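Local coordinates for protein beta-galactoside alpha-2,6-sialyltransferase (Photobacterium sp., PDB 2Z4T) that probably transfers sialic acid from a CMP-linked donor to the 6-position of galactose in acceptors such as lactose, using a GT-B glycosyltransferase fold, at residues 338-343 against 427-432; 355-360 against 398-403; 360-365 against 445-450; 438-443 against 457-462. One frame throughout, in Å; residues are numbered along the deposited sequence.

Contact 1. Residues 338-343 against 427-432; sequences VNFDKQ and SKISFE. With C5P (cytidine-5'-monophosphate), chain C.
The CMP-binding loop that leads into helix 431-436 rests through Ile429 on the turn Val338-Phe340, where helix 328-338 ends in a Schellman motif with Asn339 at positive phi. Ile429 places CG1 anti to its carbonyl carbon (chi1 -57°), and this branch reaches the turn. Ile429 CG1 sits 3.5 Å from Val338 O. Ile429 CD1 lies 3.4 Å from Asn339 O. Ile429 CD1 also meets Phe340 CD1 at 3.9 Å, the two side chains crossing at about a right angle, while CG2 faces Phe340 CB. Polar linkage comes through a water that donates to Val338 O at 2.8 Å and also to Lys428 O. Phe340 packs further on Val433 and Leu434 of helix 431-436, and Lys342 CA covers part of one ring face.

Beyond Ile429 the backbone turns to the nucleotide. Phe431 N donates to O2 of the cytosine over 2.8 Å, a bent bond (135° at the hydrogen). Glu432 spans the ribose diol: OE1 accepts from O3' at 3.0 Å, whereas the OE2-O2' bond is modelled so short that its exact length is doubtful. Ser430 OG also lies beside O2'. A glutamate carboxylate gripping both ribose hydroxyls at the start of a helix is characteristic of the nucleotide site in the C-terminal domain of GT-B glycosyltransferases.

Contact 2. Residues 355-360 against 398-403; sequences PNFVFT and YDLFFK. With C5P (cytidine-5'-monophosphate), chain C.
Five backbone hydrogen bonds join strands 356-360 and 399-403 in parallel register. Phe357 N donates to Asp399 O at 2.9 Å and Phe359 N to Phe401 O at 2.8 Å; in return Pro355 O, Phe357 O and Phe359 O accept from Asp399, Phe401 and Lys403. The bond from Phe401 N to Phe357 O is the most bent, 135° at the hydrogen. At the C-terminal end Lys403 O accepts from N4 of the cytosine over 2.8 Å. The bend at chi4 (76°) brings Lys403 NZ to cytosine O2, a weak bond, and NZ is also held by Ser427 O. At the other end, Asn356 and Asp399 lie side by side and belong to a magnesium site shared with Tyr349, Ser352 and Leu354.

Just ahead of the two strands, Pro355 CG stands over one face of the Tyr398 ring, 3.8 Å from its centroid, a CH-pi contact; the two side chains cross at about a right angle. On one face of the sheet Phe357 CD2 touches Leu400 CD1 at 3.7 Å, the side chains running the same way. Phe359 CD2 and Phe402 CD1 meet rim to rim at 3.8 Å, each in the plane of the other ring. On the opposite face, Val358 CG2 packs 3.7 Å from Phe401 CB.

Helix 371-386, the crossover of this beta-alpha-beta unit, covers Phe357 and Phe359; helix 410-417 covers Phe402. Strands 443-447 and 423-424 extend the parallel sheet beyond 356-360 and 399-403 respectively.

Contact 3. Residues 360-365 against 445-450; sequences TGTTVW and AGIASS. With C5P (cytidine-5'-monophosphate), chain C; GAL (beta-D-galactopyranose), chain B; GLC (alpha-D-glucopyranose), chain D.
Past the point where Thr362 packs on Ile447, the chain carries the indole of Trp365 between protein and sugar: Thr363 CG2 lies over one face, and the lactose covers the other. The galactose sits over the five-membered part, its C5 3.6 Å from Trp365 NE1, and the glucose over the benzo part, its O3 3.6 Å from Trp365 CZ3. The His405 ring meets the indole at a steep angle. The cytosine is gripped at its rim, N4 donating to Gly361 O at 2.9 Å in a nearly straight bond (170° at the hydrogen).

Across the segments Thr360 N donates to Ala445 O at 2.9 Å, and Ile447 N donates back to Thr360 O at 3.1 Å, framing a parallel bridge with Gly446. Thr360 OG1, set between its backbone N and carbonyl carbon (chi1 65°), faces Gly446 CA, where the backbone angles and this hydroxyl leave no room for a side chain; it bonds to Tyr452 OH and to a water shared with Gly361 O and Ile447 O. Thr362 CG2 touches Ile447 CG2 at 3.6 Å, the two side chains crossing at about a right angle. A second water joins Thr362 OG1, Ala448 O and phosphate O3P. Ser449 OG donates to phosphate O3P at 2.8 Å. Ser450 N donates to phosphate O2P at 2.7 Å, and the loop after the strand wraps the CMP phosphate.

Strand 443-447 lies between 356-360 and 460-465; helix 371-386 packs on Thr362 and Ile447, helix 481-488 on Ala448.

Contact 4. Residues 438-443 against 457-462; sequences DMLPDA and AEKIKF
Lys459 runs its aliphatic chain past Leu440, CE lying 3.7 Å from Leu440 CB, and ends at the next carbonyl. There Lys459 NZ donates to Pro441 O over 3.1 Å, coming in 34° out of the carbonyl plane. The bend at chi2 (-63°) turns Lys459 CD toward the loop, 3.6 Å from Pro441 O; CD, CE and NZ all approach this oxygen. Asp442 OD1 is 5.3 Å from Lys459 NZ, not in contact, which may still give a weak attraction, and Asp442 OD2 accepts from Asn356 N.

A second lysine covers the strand start. Lys461 CG packs on Ala443 CB at 3.6 Å, and the chain, bent at chi2 and chi4, folds back so that Lys461 NZ stands 3.6 Å from Ala443 CB.

The contact lies where two neighbouring strands enter the Rossmann-like parallel sheet of the nucleotide-binding domain. Strand 443-447 begins at Ala443 and strand 460-465 just after Lys459, and backbone bonds of Lys459 and Lys461 with Val444 pair them. Ahead of the first strand, helix 431-436 closes with a Schellman motif whose positive-phi residue is Asp438, Met439 N reaching back to Leu434 O. Ahead of the second, Ile460 N closes a turn by bonding Ala457 O at 3.1 Å. Leu440 also packs on Phe431 and Met435, and Pro441 on Tyr349.

Overall arrangement
Contacts 2, 3 and 4 belong to one parallel sheet: contact 2 spans strand 356-360, contact 3 takes up its last residue, Thr360, and 443-447 links contacts 3 and 4. Contacts 1, 2 and 3 are buried and all touch CMP, contact 1 at the ribose and base, contact 2 at the base, contact 3 at base and phosphate. Contact 4 is partly exposed, touches no ligand, and relies on lysine side chains. Contact 2 is rich in strand bonds and aromatic packing, contact 1 has an apolar isoleucine and a water bridge, and contact 3 mixes strand bonds with water. Phe431 packs on Val358, joining contacts 1 and 2; Val358 N probably bonds to Ala443 O, joining contacts 2 and 4.

Contact 1. Residues 338-343 against 427-432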
# COMPACT_ATOMS: atom_id res chain seq x y z
N VAL A 338 5.27 6.58 7.43
CA VAL A 338 4.94 5.46 8.32
C VAL A 338 5.28 5.74 9.82
O VAL A 338 4.98 4.91 10.67
CB VAL A 338 5.54 4.08 7.84
CG1 VAL A 338 5.35 3.89 6.33
CG2 VAL A 338 7.03 3.97 8.22
N ASN A 339 5.87 6.90 10.11
CA ASN A 339 6.32 7.29 11.46
C ASN A 339 7.35 6.37 12.12
O ASN A 339 7.34 6.15 13.34
CB ASN A 339 5.15 7.60 12.41
CG ASN A 339 4.20 8.66 11.86
OD1 ASN A 339 4.64 9.61 11.21
ND2 ASN A 339 2.90 8.49 12.09
N PHE A 340 8.26 5.85 11.30
CA PHE A 340 9.38 5.08 11.82
C PHE A 340 10.63 5.94 12.01
O PHE A 340 11.25 6.41 11.05
CB PHE A 340 9.68 3.86 10.96
CG PHE A 340 10.80 2.99 11.49
CD1 PHE A 340 10.95 2.79 12.87
CD2 PHE A 340 11.68 2.36 10.63
CE1 PHE A 340 11.97 1.99 13.37
CE2 PHE A 340 12.70 1.56 11.12
CZ PHE A 340 12.84 1.38 12.50
N ASP A 341 10.99 6.17 13.26
CA ASP A 341 12.25 6.82 13.57
C ASP A 341 13.32 5.73 13.78
O ASP A 341 13.46 5.16 14.87
CB ASP A 341 12.08 7.72 14.79
CG ASP A 341 13.34 8.49 15.14
OD1 ASP A 341 14.39 8.39 14.43
OD2 ASP A 341 13.27 9.21 16.15
N LYS A 342 14.05 5.45 12.72
CA LYS A 342 15.03 4.39 12.69
C LYS A 342 16.19 4.61 13.64
O LYS A 342 16.56 3.69 14.39
CB LYS A 342 15.55 4.22 11.27
CG LYS A 342 16.60 3.18 11.13
CD LYS A 342 16.95 2.94 9.68
CE LYS A 342 18.34 2.36 9.63
NZ LYS A 342 18.52 1.50 8.44
N GLN A 343 16.75 5.82 13.62
CA GLN A 343 17.92 6.14 14.45
C GLN A 343 17.58 5.97 15.95
O GLN A 343 18.42 5.52 16.75
CB GLN A 343 18.49 7.54 14.07
CG GLN A 343 19.81 8.02 14.79
CD GLN A 343 20.92 6.94 14.87
OE1 GLN A 343 21.41 6.42 13.85
NE2 GLN A 343 21.31 6.59 16.10
N SER A 427 3.10 0.93 17.47
CA SER A 427 2.27 -0.11 16.91
C SER A 427 1.79 0.21 15.48
O SER A 427 1.47 -0.71 14.72
CB SER A 427 1.09 -0.35 17.85
OG SER A 427 0.24 0.79 17.91
N LYS A 428 1.75 1.49 15.12
CA LYS A 428 1.27 1.89 13.80
C LYS A 428 2.23 1.52 12.67
O LYS A 428 1.84 1.53 11.49
CB LYS A 428 0.91 3.38 13.74
CG LYS A 428 2.04 4.43 13.92
CD LYS A 428 1.38 5.83 13.79
CE LYS A 428 2.22 6.99 14.30
NZ LYS A 428 2.84 6.85 15.67
N ILE A 429 3.47 1.19 13.03
CA ILE A 429 4.51 0.91 12.04
C ILE A 429 4.39 -0.56 11.60
O ILE A 429 4.60 -1.46 12.42
CB ILE A 429 5.92 1.17 12.62
CG1 ILE A 429 6.05 2.60 13.12
CG2 ILE A 429 7.01 0.86 11.61
CD1 ILE A 429 7.22 2.80 14.10
N SER A 430 4.04 -0.81 10.33
CA SER A 430 4.05 -2.20 9.85
C SER A 430 5.40 -2.83 10.12
O SER A 430 6.45 -2.22 9.88
CB SER A 430 3.71 -2.29 8.38
OG SER A 430 2.32 -2.52 8.24
N PHE A 431 5.39 -4.05 10.65
CA PHE A 431 6.63 -4.67 11.06
C PHE A 431 7.54 -4.90 9.87
O PHE A 431 8.78 -4.92 10.00
CB PHE A 431 6.34 -5.98 11.80
CG PHE A 431 7.55 -6.60 12.43
CD1 PHE A 431 8.20 -5.98 13.48
CD2 PHE A 431 8.03 -7.81 11.97
CE1 PHE A 431 9.34 -6.57 14.09
CE2 PHE A 431 9.13 -8.42 12.56
CZ PHE A 431 9.80 -7.80 13.62
N GLU A 432 6.96 -5.09 8.69
CA GLU A 432 7.85 -5.33 7.58
C GLU A 432 8.72 -4.13 7.18
O GLU A 432 9.76 -4.31 6.54
CB GLU A 432 7.25 -6.17 6.42
CG GLU A 432 5.81 -6.07 6.09
CD GLU A 432 4.84 -6.65 7.08
OE1 GLU A 432 4.57 -7.86 7.11
OE2 GLU A 432 4.23 -5.84 7.78
O3P C5P C . -1.57 -9.71 12.49
P C5P C . -2.13 -9.51 11.13
O1P C5P C . -3.42 -8.72 11.26
O2P C5P C . -2.12 -10.78 10.30
O5' C5P C . -1.07 -8.59 10.38
C5' C5P C . -1.37 -7.91 9.18
C4' C5P C . -0.27 -6.86 9.05
O4' C5P C . -0.33 -5.95 10.16
C3' C5P C . 1.13 -7.42 9.11
O3' C5P C . 1.64 -7.81 7.84
C2' C5P C . 1.91 -6.23 9.60
O2' C5P C . 2.05 -5.26 8.56
C1' C5P C . 0.99 -5.57 10.57
N1 C5P C . 1.30 -6.00 11.93
C2 C5P C . 2.38 -5.38 12.62
N3 C5P C . 2.68 -5.74 13.90
C4 C5P C . 1.96 -6.70 14.53
C5 C5P C . 0.88 -7.33 13.87
C6 C5P C . 0.57 -6.95 12.56
O2 C5P C . 3.07 -4.51 12.07
N4 C5P C . 2.28 -7.02 15.81
O HOH W 1 2.79 3.30 9.82

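Contact 2. Residues 355-360 against 398-403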
# COMPACT_ATOMS: atom_id res chain seq x y z
N PRO A 355 21.28 -8.91 23.82
CA PRO A 355 20.67 -9.03 22.49
C PRO A 355 19.24 -8.53 22.61
O PRO A 355 18.71 -8.47 23.71
CB PRO A 355 20.70 -10.53 22.23
CG PRO A 355 20.76 -11.17 23.61
CD PRO A 355 21.64 -10.22 24.39
N ASN A 356 18.61 -8.14 21.50
CA ASN A 356 17.28 -7.56 21.55
C ASN A 356 16.18 -8.46 21.05
O ASN A 356 16.32 -9.13 20.01
CB ASN A 356 17.27 -6.24 20.78
CG ASN A 356 18.45 -5.38 21.15
OD1 ASN A 356 18.69 -5.12 22.33
ND2 ASN A 356 19.21 -4.98 20.15
N PHE A 357 15.08 -8.47 21.79
CA PHE A 357 13.95 -9.34 21.53
C PHE A 357 12.73 -8.47 21.24
O PHE A 357 12.44 -7.56 22.02
CB PHE A 357 13.71 -10.22 22.76
CG PHE A 357 12.34 -10.86 22.82
CD1 PHE A 357 11.79 -11.49 21.70
CD2 PHE A 357 11.64 -10.89 24.01
CE1 PHE A 357 10.54 -12.09 21.76
CE2 PHE A 357 10.39 -11.50 24.09
CZ PHE A 357 9.84 -12.11 22.97
N VAL A 358 12.06 -8.72 20.12
CA VAL A 358 10.81 -8.04 19.83
C VAL A 358 9.68 -9.03 19.95
O VAL A 358 9.70 -10.08 19.30
CB VAL A 358 10.77 -7.38 18.41
CG1 VAL A 358 9.34 -6.84 18.09
CG2 VAL A 358 11.79 -6.27 18.28
N PHE A 359 8.71 -8.74 20.82
CA PHE A 359 7.50 -9.52 20.86
C PHE A 359 6.49 -8.85 19.94
O PHE A 359 6.26 -7.63 20.06
CB PHE A 359 6.93 -9.63 22.28
CG PHE A 359 5.57 -10.27 22.32
CD1 PHE A 359 5.45 -11.65 22.38
CD2 PHE A 359 4.42 -9.49 22.24
CE1 PHE A 359 4.19 -12.25 22.39
CE2 PHE A 359 3.15 -10.08 22.25
CZ PHE A 359 3.03 -11.46 22.32
N THR A 360 5.90 -9.63 19.02
CA THR A 360 4.88 -9.09 18.12
C THR A 360 3.48 -9.46 18.61
O THR A 360 3.20 -10.64 18.84
CB THR A 360 5.08 -9.53 16.64
OG1 THR A 360 4.90 -10.95 16.50
CG2 THR A 360 6.45 -9.17 16.16
N TYR A 398 17.46 -10.80 27.41
CA TYR A 398 17.29 -9.91 26.26
C TYR A 398 16.74 -8.59 26.73
O TYR A 398 16.05 -8.53 27.72
CB TYR A 398 16.25 -10.48 25.30
CG TYR A 398 16.76 -11.60 24.43
CD1 TYR A 398 17.15 -11.36 23.12
CD2 TYR A 398 16.87 -12.89 24.94
CE1 TYR A 398 17.63 -12.39 22.32
CE2 TYR A 398 17.37 -13.93 24.16
CZ TYR A 398 17.73 -13.67 22.85
OH TYR A 398 18.22 -14.69 22.08
N ASP A 399 17.03 -7.52 25.99
CA ASP A 399 16.26 -6.31 26.10
C ASP A 399 14.93 -6.54 25.41
O ASP A 399 14.86 -7.05 24.28
CB ASP A 399 16.99 -5.15 25.43
CG ASP A 399 18.29 -4.80 26.13
OD1 ASP A 399 18.28 -4.70 27.38
OD2 ASP A 399 19.30 -4.60 25.43
N LEU A 400 13.86 -6.17 26.12
CA LEU A 400 12.50 -6.45 25.72
C LEU A 400 11.93 -5.30 24.89
O LEU A 400 11.92 -4.15 25.36
CB LEU A 400 11.66 -6.66 26.97
CG LEU A 400 10.18 -6.99 26.81
CD1 LEU A 400 9.95 -8.20 25.91
CD2 LEU A 400 9.59 -7.21 28.20
N PHE A 401 11.43 -5.63 23.69
CA PHE A 401 10.79 -4.68 22.75
C PHE A 401 9.41 -5.16 22.35
O PHE A 401 9.15 -6.37 22.27
CB PHE A 401 11.66 -4.51 21.51
CG PHE A 401 12.95 -3.77 21.77
CD1 PHE A 401 13.08 -2.44 21.41
CD2 PHE A 401 14.01 -4.40 22.39
CE1 PHE A 401 14.25 -1.74 21.65
CE2 PHE A 401 15.20 -3.71 22.65
CZ PHE A 401 15.31 -2.37 22.29
N PHE A 402 8.51 -4.22 22.10
CA PHE A 402 7.13 -4.56 21.77
C PHE A 402 6.65 -3.93 20.48
O PHE A 402 6.90 -2.76 20.24
CB PHE A 402 6.20 -4.20 22.94
CG PHE A 402 4.72 -4.40 22.66
CD1 PHE A 402 4.20 -5.67 22.40
CD2 PHE A 402 3.85 -3.32 22.69
CE1 PHE A 402 2.84 -5.86 22.17
CE2 PHE A 402 2.49 -3.49 22.46
CZ PHE A 402 1.98 -4.77 22.20
N LYS A 403 5.95 -4.72 19.67
CA LYS A 403 5.26 -4.28 18.44
C LYS A 403 3.93 -5.06 18.52
O LYS A 403 3.87 -6.14 17.95
CB LYS A 403 6.13 -4.81 17.29
CG LYS A 403 5.63 -4.50 15.88
CD LYS A 403 5.41 -2.99 15.76
CE LYS A 403 4.71 -2.67 14.53
NZ LYS A 403 3.28 -2.96 14.55
O3P C5P C . -1.57 -9.71 12.49
P C5P C . -2.13 -9.51 11.13
O1P C5P C . -3.42 -8.72 11.26
O2P C5P C . -2.12 -10.78 10.30
O5' C5P C . -1.07 -8.59 10.38
C5' C5P C . -1.37 -7.91 9.18
C4' C5P C . -0.27 -6.86 9.05
O4' C5P C . -0.33 -5.95 10.16
C3' C5P C . 1.13 -7.42 9.11
O3' C5P C . 1.64 -7.81 7.84
C2' C5P C . 1.91 -6.23 9.60
O2' C5P C . 2.05 -5.26 8.56
C1' C5P C . 0.99 -5.57 10.57
N1 C5P C . 1.30 -6.00 11.93
C2 C5P C . 2.38 -5.38 12.62
N3 C5P C . 2.68 -5.74 13.90
C4 C5P C . 1.96 -6.70 14.53
C5 C5P C . 0.88 -7.33 13.87
C6 C5P C . 0.57 -6.95 12.56
O2 C5P C . 3.07 -4.51 12.07
N4 C5P C . 2.28 -7.02 15.81

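Contact 3. Residues 360-365 against 445-450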
# COMPACT_ATOMS: atom_id res chain seq x y z
N THR A 360 5.90 -9.63 19.02
CA THR A 360 4.88 -9.09 18.12
C THR A 360 3.48 -9.46 18.61
O THR A 360 3.20 -10.64 18.84
CB THR A 360 5.08 -9.53 16.64
OG1 THR A 360 4.90 -10.95 16.50
CG2 THR A 360 6.45 -9.17 16.16
N GLY A 361 2.61 -8.47 18.77
CA GLY A 361 1.28 -8.71 19.36
C GLY A 361 0.20 -8.95 18.33
O GLY A 361 0.46 -8.91 17.13
N THR A 362 -1.02 -9.20 18.79
CA THR A 362 -2.17 -9.34 17.92
C THR A 362 -3.36 -8.51 18.44
O THR A 362 -3.28 -7.88 19.49
CB THR A 362 -2.59 -10.82 17.75
OG1 THR A 362 -3.47 -10.94 16.62
CG2 THR A 362 -3.30 -11.34 19.00
N THR A 363 -4.46 -8.53 17.70
CA THR A 363 -5.67 -7.89 18.17
C THR A 363 -6.85 -8.79 17.88
O THR A 363 -6.68 -9.75 17.13
CB THR A 363 -5.88 -6.51 17.51
OG1 THR A 363 -6.92 -5.83 18.21
CG2 THR A 363 -6.25 -6.65 16.03
N VAL A 364 -8.02 -8.50 18.44
CA VAL A 364 -9.24 -9.21 18.08
C VAL A 364 -10.09 -8.34 17.19
O VAL A 364 -10.42 -7.21 17.56
CB VAL A 364 -10.19 -9.48 19.26
CG1 VAL A 364 -10.72 -10.91 19.17
CG2 VAL A 364 -9.57 -9.13 20.61
N TRP A 365 -10.50 -8.87 16.04
CA TRP A 365 -11.53 -8.22 15.21
C TRP A 365 -12.93 -8.69 15.65
O TRP A 365 -13.12 -9.85 16.05
CB TRP A 365 -11.31 -8.49 13.72
CG TRP A 365 -9.93 -8.13 13.17
CD1 TRP A 365 -9.09 -8.96 12.47
CD2 TRP A 365 -9.25 -6.87 13.27
NE1 TRP A 365 -7.93 -8.30 12.13
CE2 TRP A 365 -8.00 -7.01 12.60
CE3 TRP A 365 -9.56 -5.64 13.87
CZ2 TRP A 365 -7.07 -5.96 12.50
CZ3 TRP A 365 -8.63 -4.59 13.78
CH2 TRP A 365 -7.40 -4.77 13.09
N ALA A 445 9.52 -13.17 18.39
CA ALA A 445 8.49 -14.15 18.69
C ALA A 445 7.17 -13.41 18.91
O ALA A 445 7.16 -12.19 19.09
CB ALA A 445 8.86 -14.97 19.90
N GLY A 446 6.06 -14.13 18.87
CA GLY A 446 4.78 -13.48 19.04
C GLY A 446 3.62 -14.29 18.54
O GLY A 446 3.70 -15.52 18.35
N ILE A 447 2.51 -13.59 18.33
CA ILE A 447 1.28 -14.24 17.97
C ILE A 447 1.19 -14.38 16.45
O ILE A 447 1.62 -13.51 15.70
CB ILE A 447 0.05 -13.48 18.53
CG1 ILE A 447 0.24 -13.13 20.03
CG2 ILE A 447 -1.26 -14.24 18.23
CD1 ILE A 447 0.49 -14.33 20.97
N ALA A 448 0.64 -15.51 16.02
CA ALA A 448 0.40 -15.78 14.61
C ALA A 448 -0.16 -14.55 13.92
O ALA A 448 -1.13 -13.92 14.39
CB ALA A 448 -0.57 -16.96 14.48
N SER A 449 0.44 -14.21 12.78
CA SER A 449 0.16 -12.96 12.11
C SER A 449 0.65 -13.05 10.69
O SER A 449 1.57 -13.83 10.40
CB SER A 449 0.94 -11.85 12.80
OG SER A 449 0.97 -10.68 11.98
N SER A 450 0.07 -12.22 9.84
CA SER A 450 0.54 -12.07 8.47
C SER A 450 2.02 -11.72 8.39
O SER A 450 2.71 -12.04 7.42
CB SER A 450 -0.27 -11.00 7.74
OG SER A 450 -1.66 -11.20 7.94
O3P C5P C . -1.57 -9.71 12.49
P C5P C . -2.13 -9.51 11.13
O1P C5P C . -3.42 -8.72 11.26
O2P C5P C . -2.12 -10.78 10.30
O5' C5P C . -1.07 -8.59 10.38
C5' C5P C . -1.37 -7.91 9.18
C4' C5P C . -0.27 -6.86 9.05
O4' C5P C . -0.33 -5.95 10.16
C3' C5P C . 1.13 -7.42 9.11
O3' C5P C . 1.64 -7.81 7.84
C2' C5P C . 1.91 -6.23 9.60
O2' C5P C . 2.05 -5.26 8.56
C1' C5P C . 0.99 -5.57 10.57
N1 C5P C . 1.30 -6.00 11.93
C2 C5P C . 2.38 -5.38 12.62
N3 C5P C . 2.68 -5.74 13.90
C4 C5P C . 1.96 -6.70 14.53
C5 C5P C . 0.88 -7.33 13.87
C6 C5P C . 0.57 -6.95 12.56
O2 C5P C . 3.07 -4.51 12.07
N4 C5P C . 2.28 -7.02 15.81
C1 GAL B . -11.57 -6.04 9.94
C2 GAL B . -12.32 -6.76 8.83
C3 GAL B . -11.56 -8.01 8.42
C4 GAL B . -10.09 -7.68 8.12
C5 GAL B . -9.45 -6.87 9.25
C6 GAL B . -8.06 -6.34 8.90
O2 GAL B . -13.64 -7.05 9.26
O3 GAL B . -12.16 -8.62 7.29
O4 GAL B . -10.03 -6.97 6.91
O5 GAL B . -10.25 -5.75 9.52
O6 GAL B . -7.10 -7.37 8.76
C1 GLC D . -12.72 -1.83 12.98
C2 GLC D . -11.29 -2.05 12.49
C3 GLC D . -11.33 -2.93 11.25
C4 GLC D . -12.13 -4.23 11.47
C5 GLC D . -13.51 -3.89 12.10
C6 GLC D . -14.49 -5.01 12.48
O1 GLC D . -13.52 -1.22 11.97
O2 GLC D . -10.64 -0.84 12.16
O3 GLC D . -10.01 -3.17 10.81
O4 GLC D . -12.27 -4.85 10.20
O5 GLC D . -13.29 -3.10 13.26
O6 GLC D . -14.01 -6.33 12.29
O HOH W 2 2.27 -10.79 16.06
O HOH W 3 -2.06 -11.19 14.59

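Contact 4. Residues 438-443 against 457-462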
# COMPACT_ATOMS: atom_id res chain seq x y z
N ASP A 438 16.35 -3.12 7.50
CA ASP A 438 17.40 -3.91 8.15
C ASP A 438 17.49 -3.59 9.65
O ASP A 438 18.57 -3.35 10.17
CB ASP A 438 18.75 -3.71 7.44
CG ASP A 438 19.81 -4.70 7.89
OD1 ASP A 438 19.46 -5.87 8.24
OD2 ASP A 438 21.01 -4.31 7.90
N MET A 439 16.34 -3.57 10.30
CA MET A 439 16.19 -3.16 11.70
C MET A 439 15.51 -4.29 12.48
O MET A 439 14.86 -4.06 13.51
CB MET A 439 15.34 -1.89 11.81
CG MET A 439 16.07 -0.58 11.46
SD MET A 439 17.61 -0.38 12.39
CE MET A 439 17.01 -0.03 14.04
N LEU A 440 15.66 -5.51 11.98
CA LEU A 440 15.24 -6.67 12.73
C LEU A 440 16.14 -6.86 13.95
O LEU A 440 17.36 -6.70 13.87
CB LEU A 440 15.25 -7.91 11.83
CG LEU A 440 13.97 -8.32 11.08
CD1 LEU A 440 12.84 -7.31 11.12
CD2 LEU A 440 14.29 -8.80 9.65
N PRO A 441 15.53 -7.22 15.09
CA PRO A 441 16.26 -7.48 16.33
C PRO A 441 16.95 -8.83 16.22
O PRO A 441 16.85 -9.47 15.17
CB PRO A 441 15.13 -7.56 17.34
CG PRO A 441 14.03 -8.19 16.55
CD PRO A 441 14.08 -7.45 15.26
N ASP A 442 17.62 -9.28 17.27
CA ASP A 442 18.20 -10.63 17.29
C ASP A 442 17.16 -11.74 17.40
O ASP A 442 17.37 -12.83 16.88
CB ASP A 442 19.20 -10.79 18.43
CG ASP A 442 20.23 -9.73 18.40
OD1 ASP A 442 21.06 -9.75 17.46
OD2 ASP A 442 20.20 -8.85 19.29
N ALA A 443 16.05 -11.48 18.09
CA ALA A 443 15.02 -12.50 18.21
C ALA A 443 13.65 -11.89 18.09
O ALA A 443 13.38 -10.82 18.64
CB ALA A 443 15.14 -13.27 19.54
N ALA A 457 12.71 -16.95 8.38
CA ALA A 457 12.63 -18.01 9.37
C ALA A 457 13.68 -17.88 10.47
O ALA A 457 13.39 -18.13 11.64
CB ALA A 457 12.74 -19.37 8.69
N GLU A 458 14.88 -17.48 10.10
CA GLU A 458 16.01 -17.50 11.04
C GLU A 458 15.83 -16.55 12.22
O GLU A 458 16.38 -16.77 13.29
CB GLU A 458 17.35 -17.29 10.33
CG GLU A 458 17.78 -15.81 10.14
CD GLU A 458 18.91 -15.37 11.10
OE1 GLU A 458 19.00 -15.92 12.23
OE2 GLU A 458 19.71 -14.47 10.71
N LYS A 459 15.03 -15.50 12.03
CA LYS A 459 14.78 -14.55 13.10
C LYS A 459 13.73 -15.03 14.12
O LYS A 459 13.77 -14.62 15.29
CB LYS A 459 14.35 -13.21 12.52
CG LYS A 459 15.46 -12.50 11.81
CD LYS A 459 16.59 -12.14 12.76
CE LYS A 459 17.30 -10.91 12.21
NZ LYS A 459 18.58 -10.58 12.87
N ILE A 460 12.82 -15.89 13.68
CA ILE A 460 11.69 -16.37 14.48
C ILE A 460 12.08 -17.39 15.56
O ILE A 460 12.58 -18.46 15.24
CB ILE A 460 10.65 -17.03 13.56
CG1 ILE A 460 10.35 -16.12 12.35
CG2 ILE A 460 9.39 -17.41 14.37
CD1 ILE A 460 9.34 -16.74 11.32
N LYS A 461 11.83 -17.06 16.82
CA LYS A 461 12.03 -18.01 17.92
C LYS A 461 10.83 -18.91 18.17
O LYS A 461 11.01 -20.10 18.36
CB LYS A 461 12.46 -17.30 19.19
CG LYS A 461 13.85 -16.65 19.08
CD LYS A 461 14.84 -17.56 18.34
CE LYS A 461 16.29 -17.07 18.47
NZ LYS A 461 16.55 -15.90 17.57
N PHE A 462 9.63 -18.35 18.18
CA PHE A 462 8.42 -19.16 18.24
C PHE A 462 7.19 -18.35 17.88
O PHE A 462 7.19 -17.12 18.00
CB PHE A 462 8.24 -19.86 19.61
CG PHE A 462 8.05 -18.92 20.78
CD1 PHE A 462 6.79 -18.40 21.08
CD2 PHE A 462 9.11 -18.58 21.60
CE1 PHE A 462 6.60 -17.52 22.17
CE2 PHE A 462 8.94 -17.70 22.69
CZ PHE A 462 7.67 -17.17 22.97